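PDB 1OXX: glucose import ATP-binding protein GlcV from Sulfolobus solfataricus, which hydrolyses ATP to energise glucose uptake, as the ATP-binding subunit of the GlcSTUV ABC transporter. Local coordinates for residues R49-L54 against L62-R67. The protein carries 1 engineered substitution. Numbering follows the deposited sequence.
Sequences RIIAGL and LYFDDR
Ile51, at the last turn of helix 41-52, has its CA 7.8 Å from that of Leu62 on strand 61-64, and no hydrogen bond joins the two backbones. Leu62 aims its side chain at the helix and gives one methyl to each of two isoleucines. With CG anti to the backbone N (chi1 179°), the branch point is carried to the helix, where CD2 sits 3.3 Å from Ile50 O and also meets Ile50 CG2, while CD1 touches Ile51 CD1 at 3.8 Å. Phe64, two residues on along the strand, brings the edge of its ring to the helix end; its CZ lies 3.4 Å from Ile51 O, which is near the ring plane, and 4.1 Å from Ile51 CG2. Arg82 completes the join, hydrogen-bonding through NH1 to the carbonyls of Ile50 and Ile51 and making a cation-pi contact with Phe64. Gly53, with positive phi, closes the helix in a Schellman motif, and a type II' turn from Phe64 to Arg67 leads into strand 67-71. The first turns of helix 41-52 carry Walker A residues inferred to bind ATP; its C-terminal end is wedged between the antiparallel sheet, where Leu62 also packs on strand 4-13, and the nucleotide-binding core sheet, whose strand 161-165 touches Ile51 and Phe64.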
ATOM      1  N   ARG A  49     -12.108  -5.921   6.980  1.00  6.72           N
ATOM      2  CA  ARG A  49     -13.327  -6.079   7.755  1.00  8.78           C
ATOM      3  C   ARG A  49     -13.380  -7.466   8.398  1.00  6.66           C
ATOM      4  O   ARG A  49     -13.893  -7.622   9.503  1.00  7.20           O
ATOM      5  CB  ARG A  49     -14.557  -5.836   6.873  1.00  8.93           C
ATOM      6  CG  ARG A  49     -14.801  -4.371   6.593  1.00 13.13           C
ATOM      7  CD  ARG A  49     -15.918  -4.092   5.613  1.00 15.06           C
ATOM      8  NE  ARG A  49     -17.247  -4.379   6.135  1.00 17.55           N
ATOM      9  CZ  ARG A  49     -17.921  -3.565   6.932  1.00 18.85           C
ATOM     10  NH1 ARG A  49     -17.396  -2.411   7.297  1.00 19.93           N
ATOM     11  NH2 ARG A  49     -19.136  -3.899   7.350  1.00 21.72           N
ATOM     12  N   ILE A  50     -12.845  -8.469   7.706  1.00  6.40           N
ATOM     13  CA  ILE A  50     -12.789  -9.808   8.277  1.00  4.58           C
ATOM     14  C   ILE A  50     -11.806  -9.836   9.447  1.00  4.39           C
ATOM     15  O   ILE A  50     -12.086 -10.441  10.493  1.00  5.71           O
ATOM     16  CB  ILE A  50     -12.459 -10.839   7.193  1.00  5.87           C
ATOM     17  CG1 ILE A  50     -13.694 -11.054   6.331  1.00  8.94           C
ATOM     18  CG2 ILE A  50     -12.018 -12.149   7.804  1.00  8.80           C
ATOM     19  CD1 ILE A  50     -13.478 -11.928   5.115  1.00  6.35           C
ATOM     20  N   ILE A  51     -10.642  -9.209   9.295  1.00  4.52           N
ATOM     21  CA  ILE A  51      -9.714  -9.151  10.433  1.00  4.91           C
ATOM     22  C   ILE A  51     -10.350  -8.388  11.607  1.00  4.90           C
ATOM     23  O   ILE A  51     -10.159  -8.770  12.756  1.00  6.00           O
ATOM     24  CB  ILE A  51      -8.360  -8.509  10.034  1.00  6.22           C
ATOM     25  CG1 ILE A  51      -7.739  -9.213   8.829  1.00  4.85           C
ATOM     26  CG2 ILE A  51      -7.411  -8.504  11.216  1.00  4.70           C
ATOM     27  CD1 ILE A  51      -7.512 -10.694   9.011  1.00  6.75           C
ATOM     28  N   ALA A  52     -11.108  -7.335  11.317  1.00  6.24           N
ATOM     29  CA  ALA A  52     -11.724  -6.540  12.387  1.00  7.64           C
ATOM     30  C   ALA A  52     -12.876  -7.264  13.063  1.00  7.99           C
ATOM     31  O   ALA A  52     -13.163  -7.034  14.234  1.00  9.58           O
ATOM     32  CB  ALA A  52     -12.201  -5.210  11.849  1.00  6.68           C
ATOM     33  N   GLY A  53     -13.542  -8.144  12.333  1.00  5.39           N
ATOM     34  CA  GLY A  53     -14.694  -8.841  12.869  1.00  5.06           C
ATOM     35  C   GLY A  53     -15.997  -8.173  12.443  1.00  7.94           C
ATOM     36  O   GLY A  53     -17.067  -8.511  12.948  1.00 12.09           O
ATOM     37  N   LEU A  54     -15.907  -7.230  11.514  1.00  7.08           N
ATOM     38  CA  LEU A  54     -17.087  -6.551  10.960  1.00  9.73           C
ATOM     39  C   LEU A  54     -17.727  -7.402   9.862  1.00 11.73           C
ATOM     40  O   LEU A  54     -18.859  -7.153   9.422  1.00 12.22           O
ATOM     41  CB  LEU A  54     -16.711  -5.166  10.432  1.00  9.05           C
ATOM     42  CG  LEU A  54     -16.222  -4.201  11.518  1.00 15.32           C
ATOM     43  CD1 LEU A  54     -15.611  -2.961  10.914  1.00 16.25           C
ATOM     44  CD2 LEU A  54     -17.375  -3.842  12.451  1.00 15.77           C
ATOM     45  N   LEU A  62     -10.111 -17.928  10.935  1.00  4.05           N
ATOM     46  CA  LEU A  62      -9.259 -16.834  11.374  1.00  3.33           C
ATOM     47  C   LEU A  62      -8.975 -16.991  12.856  1.00  5.78           C
ATOM     48  O   LEU A  62      -9.907 -17.162  13.631  1.00  5.27           O
ATOM     49  CB  LEU A  62      -9.970 -15.511  11.113  1.00  4.80           C
ATOM     50  CG  LEU A  62      -9.242 -14.230  11.538  1.00  4.15           C
ATOM     51  CD1 LEU A  62      -7.977 -14.052  10.733  1.00  4.60           C
ATOM     52  CD2 LEU A  62     -10.144 -13.014  11.390  1.00  4.66           C
ATOM     53  N   TYR A  63      -7.699 -16.959  13.230  1.00  4.91           N
ATOM     54  CA  TYR A  63      -7.276 -17.114  14.618  1.00  3.56           C
ATOM     55  C   TYR A  63      -6.493 -15.895  15.085  1.00  4.47           C
ATOM     56  O   TYR A  63      -5.681 -15.360  14.337  1.00  4.95           O
ATOM     57  CB  TYR A  63      -6.361 -18.338  14.774  1.00  6.13           C
ATOM     58  CG  TYR A  63      -7.000 -19.641  14.391  1.00  8.42           C
ATOM     59  CD1 TYR A  63      -7.063 -20.036  13.065  1.00  7.33           C
ATOM     60  CD2 TYR A  63      -7.545 -20.481  15.351  1.00 12.75           C
ATOM     61  CE1 TYR A  63      -7.640 -21.225  12.711  1.00  9.60           C
ATOM     62  CE2 TYR A  63      -8.128 -21.677  14.994  1.00 12.29           C
ATOM     63  CZ  TYR A  63      -8.173 -22.032  13.671  1.00 10.05           C
ATOM     64  OH  TYR A  63      -8.749 -23.227  13.279  1.00 23.36           O
ATOM     65  N   PHE A  64      -6.712 -15.500  16.334  1.00  5.05           N
ATOM     66  CA  PHE A  64      -5.910 -14.477  17.004  1.00  5.74           C
ATOM     67  C   PHE A  64      -5.204 -15.263  18.089  1.00  6.37           C
ATOM     68  O   PHE A  64      -5.855 -15.807  18.975  1.00  7.26           O
ATOM     69  CB  PHE A  64      -6.794 -13.375  17.614  1.00  8.21           C
ATOM     70  CG  PHE A  64      -7.217 -12.299  16.642  1.00  4.73           C
ATOM     71  CD1 PHE A  64      -7.506 -12.570  15.319  1.00  8.35           C
ATOM     72  CD2 PHE A  64      -7.350 -10.990  17.082  1.00  5.53           C
ATOM     73  CE1 PHE A  64      -7.924 -11.538  14.452  1.00  6.95           C
ATOM     74  CE2 PHE A  64      -7.734  -9.977  16.211  1.00  6.86           C
ATOM     75  CZ  PHE A  64      -8.032 -10.262  14.901  1.00  6.07           C
ATOM     76  N   ASP A  65      -3.880 -15.357  17.993  1.00  7.51           N
ATOM     77  CA  ASP A  65      -3.119 -16.295  18.824  1.00 12.63           C
ATOM     78  C   ASP A  65      -3.723 -17.689  18.529  1.00 11.17           C
ATOM     79  O   ASP A  65      -3.804 -18.040  17.350  1.00 16.27           O
ATOM     80  CB  ASP A  65      -3.106 -15.852  20.274  1.00 10.32           C
ATOM     81  CG  ASP A  65      -2.237 -14.617  20.486  1.00 11.42           C
ATOM     82  OD1 ASP A  65      -1.333 -14.338  19.649  1.00 10.66           O
ATOM     83  OD2 ASP A  65      -2.383 -13.866  21.471  1.00 18.90           O
ATOM     84  N   ASP A  66      -4.144 -18.491  19.497  0.50  9.04           N
ATOM     85  CA  ASP A  66      -4.764 -19.744  19.061  0.50  7.91           C
ATOM     86  C   ASP A  66      -6.260 -19.694  19.192  0.50  2.25           C
ATOM     87  O   ASP A  66      -6.901 -20.746  19.184  0.50  4.56           O
ATOM     88  CB  ASP A  66      -4.326 -20.992  19.809  0.50 12.70           C
ATOM     89  CG  ASP A  66      -3.700 -20.699  21.151  0.50 24.62           C
ATOM     90  OD1 ASP A  66      -3.213 -21.648  21.801  0.50 57.21           O
ATOM     91  OD2 ASP A  66      -3.757 -19.574  21.693  0.50 32.89           O
ATOM     92  N   ARG A  67      -6.827 -18.504  19.298  0.50  0.00           N
ATOM     93  CA  ARG A  67      -8.257 -18.416  19.515  0.50  1.92           C
ATOM     94  C   ARG A  67      -8.968 -18.253  18.177  0.50  0.00           C
ATOM     95  O   ARG A  67      -8.645 -17.367  17.395  0.50  0.00           O
ATOM     96  CB  ARG A  67      -8.627 -17.300  20.509  0.50  3.37           C
ATOM     97  CG  ARG A  67      -7.425 -16.985  21.404  0.50 13.30           C
ATOM     98  CD  ARG A  67      -7.595 -15.724  22.272  0.50 16.77           C
ATOM     99  NE  ARG A  67      -6.993 -14.576  21.603  0.50  6.09           N
ATOM    100  CZ  ARG A  67      -5.834 -14.038  21.938  0.50 23.53           C
ATOM    101  NH1 ARG A  67      -5.147 -14.511  22.970  0.50 32.24           N
ATOM    102  NH2 ARG A  67      -5.363 -13.010  21.250  0.50 12.03           N
TER